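PDB 6P1E: PmoF1 from Methylocystis sp. ATCC 49242, which binds copper through a domain of the PCu(A)C family and probably acts as a copper chaperone in a methane-oxidizing bacterium. Local coordinates for residues V44-E49 with A84-L89; A54-D59 with A67-P72; E102-L105 with G111-V114. All blocks are in the same frame, centred on the assembly; numbering follows the deposited sequence.

Interaction 1 (V44-E49 with A84-L89)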
# COMPACT_ATOMS: atom_id res chain seq x y z
N VAL B 44 -19.37 -0.58 -1.85
CA VAL B 44 -20.48 0.34 -1.58
C VAL B 44 -20.59 0.74 -0.11
O VAL B 44 -21.15 1.78 0.21
CB VAL B 44 -21.83 -0.26 -2.03
CG1 VAL B 44 -21.83 -0.48 -3.53
CG2 VAL B 44 -22.11 -1.57 -1.29
N ALA B 45 -20.05 -0.08 0.78
CA ALA B 45 -20.12 0.22 2.21
C ALA B 45 -19.00 -0.45 2.99
O ALA B 45 -18.44 -1.46 2.58
CB ALA B 45 -21.47 -0.20 2.77
N VAL B 46 -18.69 0.15 4.14
CA VAL B 46 -17.71 -0.40 5.07
C VAL B 46 -18.30 -0.32 6.47
O VAL B 46 -18.80 0.73 6.88
CB VAL B 46 -16.37 0.36 5.01
CG1 VAL B 46 -15.42 -0.10 6.12
CG2 VAL B 46 -15.72 0.17 3.64
N LYS B 47 -18.24 -1.43 7.20
CA LYS B 47 -18.73 -1.48 8.57
C LYS B 47 -17.56 -1.73 9.52
O LYS B 47 -16.75 -2.63 9.30
CB LYS B 47 -19.79 -2.57 8.72
CG LYS B 47 -21.04 -2.32 7.89
CD LYS B 47 -22.11 -3.37 8.13
CE LYS B 47 -21.73 -4.72 7.52
NZ LYS B 47 -22.79 -5.74 7.73
N VAL B 48 -17.49 -0.93 10.58
CA VAL B 48 -16.41 -1.03 11.55
C VAL B 48 -16.92 -0.66 12.94
O VAL B 48 -17.54 0.39 13.13
CB VAL B 48 -15.21 -0.13 11.15
CG1 VAL B 48 -15.64 1.33 10.98
CG2 VAL B 48 -14.08 -0.25 12.16
N GLU B 49 -16.68 -1.55 13.90
CA GLU B 49 -17.24 -1.38 15.23
C GLU B 49 -16.49 -0.33 16.05
O GLU B 49 -17.10 0.36 16.88
CB GLU B 49 -17.20 -2.72 15.97
CG GLU B 49 -18.02 -3.81 15.31
CD GLU B 49 -17.99 -5.12 16.08
OE1 GLU B 49 -17.61 -5.10 17.27
OE2 GLU B 49 -18.34 -6.16 15.49
N ALA B 84 -8.10 7.61 -3.85
CA ALA B 84 -9.31 7.02 -3.28
C ALA B 84 -9.00 6.30 -1.98
O ALA B 84 -7.92 5.73 -1.81
CB ALA B 84 -9.95 6.07 -4.28
N TYR B 85 -9.94 6.36 -1.04
CA TYR B 85 -9.73 5.77 0.28
C TYR B 85 -11.07 5.72 1.01
O TYR B 85 -12.07 6.25 0.53
CB TYR B 85 -8.72 6.58 1.09
CG TYR B 85 -9.27 7.89 1.62
CD1 TYR B 85 -9.53 8.05 2.98
CD2 TYR B 85 -9.52 8.96 0.77
CE1 TYR B 85 -10.03 9.24 3.47
CE2 TYR B 85 -10.03 10.15 1.26
CZ TYR B 85 -10.28 10.28 2.61
OH TYR B 85 -10.78 11.47 3.09
N VAL B 86 -11.07 5.07 2.17
CA VAL B 86 -12.23 5.07 3.05
C VAL B 86 -11.89 5.85 4.31
O VAL B 86 -10.91 5.54 4.99
CB VAL B 86 -12.68 3.64 3.41
CG1 VAL B 86 -13.91 3.67 4.32
CG2 VAL B 86 -12.96 2.85 2.15
N ALA B 87 -12.70 6.86 4.61
CA ALA B 87 -12.53 7.63 5.83
C ALA B 87 -13.19 6.92 7.00
O ALA B 87 -14.36 6.55 6.92
CB ALA B 87 -13.10 9.03 5.66
N LEU B 88 -12.43 6.72 8.07
CA LEU B 88 -12.95 6.14 9.30
C LEU B 88 -13.08 7.25 10.34
O LEU B 88 -12.07 7.79 10.79
CB LEU B 88 -12.03 5.02 9.81
CG LEU B 88 -11.73 3.89 8.82
CD1 LEU B 88 -10.84 2.84 9.46
CD2 LEU B 88 -13.01 3.25 8.30
N LEU B 89 -14.31 7.59 10.70
CA LEU B 89 -14.56 8.75 11.55
C LEU B 89 -14.90 8.33 12.99
O LEU B 89 -15.48 7.28 13.23
CB LEU B 89 -15.70 9.59 10.96
CG LEU B 89 -15.59 9.89 9.46
CD1 LEU B 89 -16.83 10.63 8.97
CD2 LEU B 89 -14.33 10.69 9.19
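Val46 and Val86 reach toward each other tip to tip, with Val46 CG2 lying 4.0 Å from Val86 CG1 and 4.1 Å from Val86 CG2. One methyl thus rests on both branches of its partner. The torsion of Val46 turns this methyl to the side opposite its carbonyl carbon, beside the backbone N. Two residues on, Val48 CG1 meets Leu88 CD2 at 4.2 Å. Here the touching methyl of Val48 stands between backbone N and carbonyl carbon (chi1 56°), while Leu88, whose CD1 continues the extended chain, offers its other branch, CD2.

No hydrogen bond joins 44-49 to 84-89. The CA atoms of Val46 and Val86 are 8.0 Å apart, a spacing that belongs to layers packed through side chains and not to paired strands. Around this apolar centre, Met103 and Leu105 lie against Val46, Phe29 against Val86, and Leu101 against both Val48 and Leu88. A classic beta bulge at Val44 and Ala45, opposite Val106, precedes the packed residues. The contact therefore sits in the buried interior of the beta fold, where strand 41-47, paired with 100-107, faces strand 75-91, itself paired with 27-35 and 51-57.

Interaction 2 (A54-D59 with A67-P72)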
# COMPACT_ATOMS: atom_id res chain seq x y z
N ALA B 54 -18.03 4.85 8.62
CA ALA B 54 -17.05 4.78 7.54
C ALA B 54 -17.65 5.38 6.27
O ALA B 54 -18.76 5.04 5.88
CB ALA B 54 -16.62 3.35 7.31
N VAL B 55 -16.89 6.28 5.64
CA VAL B 55 -17.34 6.97 4.43
C VAL B 55 -16.39 6.68 3.29
O VAL B 55 -15.19 6.95 3.38
CB VAL B 55 -17.45 8.49 4.66
CG1 VAL B 55 -17.82 9.21 3.36
CG2 VAL B 55 -18.47 8.80 5.74
N ILE B 56 -16.92 6.12 2.21
CA ILE B 56 -16.10 5.78 1.06
C ILE B 56 -15.91 7.00 0.17
O ILE B 56 -16.87 7.68 -0.18
CB ILE B 56 -16.72 4.63 0.24
CG1 ILE B 56 -17.07 3.46 1.17
CG2 ILE B 56 -15.76 4.18 -0.86
CD1 ILE B 56 -17.79 2.32 0.50
N HIS B 57 -14.66 7.24 -0.21
CA HIS B 57 -14.31 8.33 -1.11
C HIS B 57 -13.63 7.71 -2.32
O HIS B 57 -12.40 7.71 -2.41
CB HIS B 57 -13.40 9.34 -0.41
CG HIS B 57 -14.06 10.07 0.72
ND1 HIS B 57 -15.01 11.04 0.53
CD2 HIS B 57 -13.89 9.96 2.06
CE1 HIS B 57 -15.41 11.50 1.71
NE2 HIS B 57 -14.74 10.86 2.65
N GLY B 58 -14.43 7.19 -3.25
CA GLY B 58 -13.91 6.33 -4.29
C GLY B 58 -13.66 7.02 -5.61
O GLY B 58 -13.24 6.39 -6.58
N ASP B 59 -13.91 8.33 -5.65
CA ASP B 59 -13.64 9.13 -6.84
C ASP B 59 -12.34 9.90 -6.61
O ASP B 59 -12.32 10.90 -5.89
CB ASP B 59 -14.80 10.09 -7.13
CG ASP B 59 -14.60 10.88 -8.42
OD1 ASP B 59 -13.55 10.72 -9.08
OD2 ASP B 59 -15.50 11.67 -8.77
N ALA B 67 -18.47 8.54 -2.45
CA ALA B 67 -18.75 7.80 -3.67
C ALA B 67 -18.18 6.39 -3.57
O ALA B 67 -17.12 6.18 -2.98
CB ALA B 67 -18.15 8.52 -4.87
N PRO B 68 -18.88 5.40 -4.16
CA PRO B 68 -18.37 4.03 -4.10
C PRO B 68 -17.08 3.87 -4.90
O PRO B 68 -16.80 4.68 -5.78
CB PRO B 68 -19.50 3.21 -4.72
CG PRO B 68 -20.21 4.17 -5.62
CD PRO B 68 -20.15 5.49 -4.91
N VAL B 69 -16.32 2.83 -4.59
CA VAL B 69 -15.17 2.47 -5.41
C VAL B 69 -15.64 1.56 -6.53
O VAL B 69 -16.11 0.45 -6.27
CB VAL B 69 -14.06 1.77 -4.59
CG1 VAL B 69 -12.88 1.40 -5.47
CG2 VAL B 69 -13.61 2.66 -3.44
N LEU B 70 -15.54 2.04 -7.76
CA LEU B 70 -15.89 1.23 -8.92
C LEU B 70 -14.77 0.23 -9.21
O LEU B 70 -13.59 0.58 -9.16
CB LEU B 70 -16.14 2.13 -10.13
CG LEU B 70 -17.19 3.23 -9.92
CD1 LEU B 70 -17.44 3.99 -11.22
CD2 LEU B 70 -18.50 2.67 -9.37
N LEU B 71 -15.16 -1.00 -9.51
CA LEU B 71 -14.22 -2.09 -9.72
C LEU B 71 -14.46 -2.74 -11.08
O LEU B 71 -15.17 -3.74 -11.18
CB LEU B 71 -14.35 -3.13 -8.60
CG LEU B 71 -14.11 -2.58 -7.20
CD1 LEU B 71 -14.57 -3.57 -6.14
CD2 LEU B 71 -12.64 -2.22 -7.00
N PRO B 72 -13.89 -2.15 -12.14
CA PRO B 72 -14.06 -2.71 -13.49
C PRO B 72 -13.52 -4.13 -13.59
O PRO B 72 -12.61 -4.49 -12.83
CB PRO B 72 -13.26 -1.75 -14.38
CG PRO B 72 -13.13 -0.50 -13.59
CD PRO B 72 -13.09 -0.91 -12.15
O HOH W 1 -14.34 4.68 -8.24
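Ile56 and Ala67 are drawn together by their backbones: Ala67 N donates to Ile56 O at 2.9 Å, and Ala67 O in turn receives Gly58 N, also at 2.9 Å. These two bonds bracket His57, whose backbone forms a single bridge with Ala67. Together they join the end of strand 51-57 to the approach to strand 69-71 and close the loop between them. They differ in quality. The first is fairly straight, with an N-H...O angle of 156°, whereas the second is bent to 132° and its donor stands above the carbonyl plane.

The tight part lies on the side of Ile56. Its CG2, set anti to the backbone N, comes within 3.2 Å of Ala67 O and also touches Val69 CG2 at 3.7 Å, the two side chains crossing at about a right angle. The same Val69 methyl reaches Gly58 CA at 3.8 Å. With no side chain on Gly58, Pro68 O can approach that CA to 3.6 Å, and the two backbones nestle directly against one another.

Beyond Gly58 the contact is looser. A water donates to Gly58 O at 2.6 Å and accepts from Leu70 N, with a further weak bond to Pro68 O, so that it links the two chains where direct backbone bonds have ended. Asp59 merely grazes the Ala67 methyl, and its OD1 turns to Lys61 N; the His57 ring points elsewhere too, its ND1 bonded to Leu65 O.

Strand 51-57 pairs antiparallel with 75-91, while the short strand 69-71 pairs with 41-47. Leu43 of strand 41-47 packs on both Ile56 and Val69, and Ile77 of strand 75-91 adds to the cover of Val69.

Interaction 3 (E102-L105 with G111-V114)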
# COMPACT_ATOMS: atom_id res chain seq x y z
N GLU B 102 -10.69 -4.95 12.83
CA GLU B 102 -11.66 -5.76 12.12
C GLU B 102 -12.64 -4.85 11.39
O GLU B 102 -13.16 -3.89 11.97
CB GLU B 102 -12.41 -6.69 13.07
CG GLU B 102 -13.43 -7.58 12.38
CD GLU B 102 -14.00 -8.64 13.30
OE1 GLU B 102 -14.86 -8.30 14.13
OE2 GLU B 102 -13.58 -9.81 13.19
N MET B 103 -12.87 -5.15 10.12
CA MET B 103 -13.78 -4.38 9.30
C MET B 103 -14.55 -5.34 8.40
O MET B 103 -14.07 -6.44 8.12
CB MET B 103 -13.03 -3.36 8.44
CG MET B 103 -12.04 -2.48 9.18
SD MET B 103 -10.97 -1.55 8.06
CE MET B 103 -12.17 -0.61 7.13
N THR B 104 -15.72 -4.91 7.95
CA THR B 104 -16.46 -5.66 6.95
C THR B 104 -16.60 -4.79 5.72
O THR B 104 -17.15 -3.69 5.77
CB THR B 104 -17.86 -6.07 7.46
OG1 THR B 104 -17.73 -6.82 8.67
CG2 THR B 104 -18.59 -6.91 6.42
N LEU B 105 -16.09 -5.29 4.60
CA LEU B 105 -16.26 -4.62 3.32
C LEU B 105 -17.49 -5.20 2.64
O LEU B 105 -17.68 -6.41 2.62
CB LEU B 105 -15.02 -4.79 2.44
CG LEU B 105 -13.68 -4.42 3.06
CD1 LEU B 105 -12.55 -4.66 2.07
CD2 LEU B 105 -13.67 -2.99 3.56
N GLY B 111 -20.80 -9.46 -2.27
CA GLY B 111 -21.28 -9.56 -0.91
C GLY B 111 -20.25 -9.07 0.10
O GLY B 111 -19.39 -8.26 -0.22
N GLU B 112 -20.36 -9.58 1.33
CA GLU B 112 -19.56 -9.09 2.45
C GLU B 112 -18.32 -9.95 2.71
O GLU B 112 -18.35 -11.17 2.51
CB GLU B 112 -20.42 -9.01 3.71
CG GLU B 112 -21.66 -8.14 3.54
CD GLU B 112 -22.39 -7.89 4.84
OE1 GLU B 112 -22.09 -8.57 5.84
OE2 GLU B 112 -23.27 -7.00 4.87
N VAL B 113 -17.24 -9.31 3.13
CA VAL B 113 -16.05 -10.03 3.57
C VAL B 113 -15.48 -9.34 4.81
O VAL B 113 -15.34 -8.12 4.85
CB VAL B 113 -14.98 -10.11 2.45
CG1 VAL B 113 -14.54 -8.73 1.97
CG2 VAL B 113 -13.77 -10.93 2.92
N VAL B 114 -15.19 -10.13 5.84
CA VAL B 114 -14.58 -9.60 7.05
C VAL B 114 -13.07 -9.64 6.90
O VAL B 114 -12.50 -10.66 6.52
CB VAL B 114 -15.00 -10.39 8.30
CG1 VAL B 114 -14.30 -9.86 9.55
CG2 VAL B 114 -16.51 -10.32 8.48
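Thr104 and Glu112 meet across a beta hairpin, in which strand 100-107 returns as strand 111-120. The short segments 102-105 and 111-114 run antiparallel at 164°. Leu105 and Val113 form a hydrogen-bonded pair: Leu105 N donates to Val113 O at 2.9 Å, and Val113 N returns the bond to Leu105 O at 3.0 Å. Thr104 and Val114 make the next, non-hydrogen-bonded pair, where CA-H...O contacts to Val113 O and Met103 O fill in between the strands.

The side chain of Glu112 can be followed atom by atom over the Thr104 methyl. Its CB starts 3.9 Å from Thr104 CG2. With chi1 at -56°, CG swings beside the backbone N and stands 4.4 Å from Thr104 CG2, and the extended chain then carries CD past that methyl at 4.2 Å. At the tip, OE1 passes Thr104 CG2 at 3.9 Å, though it is also hydrogen-bonded outside the two segments, and OE2 makes a salt bridge with Lys47 NZ, so the charged end ties the hairpin to strand 41-47.

On the face holding Leu105 and Val113, Leu105 CB packs on Val113 CG1. Leu105 turns its buried end to Leu43 and Val46, whereas Val113 lies against Tyr5 and Val7 of strand 4-7. Back on the Thr104 face, Val114 splits its branches between two neighbours: CG2 sits 3.7 Å from Thr104 OG1, and CG1 crosses the stem of Glu102 at a slant, touching its CG and its OE2, the latter at 3.7 Å.

Followed from the N terminus, the chain opens a long loop at 44-49, and before interaction 1 closes it at 84-89 the chain makes interaction 2, whose small loop between 54-59 and 67-72 is nested inside the larger one. Interaction 3 follows in series as the hairpin of 102-105 and 111-114. Interactions 1 and 2 touch through backbone bonds of Val55 with Ala87 and His57 with Tyr85, and through Ile56 CD1 against Val44 and Ala45. Interactions 1 and 3 meet where Lys47 O bonds Thr104 N and Val48 CG2 packs on Glu102 O. Interactions 2 and 3 do not touch; strand 41-47 stands between them, paired with 69-71 and with 100-107.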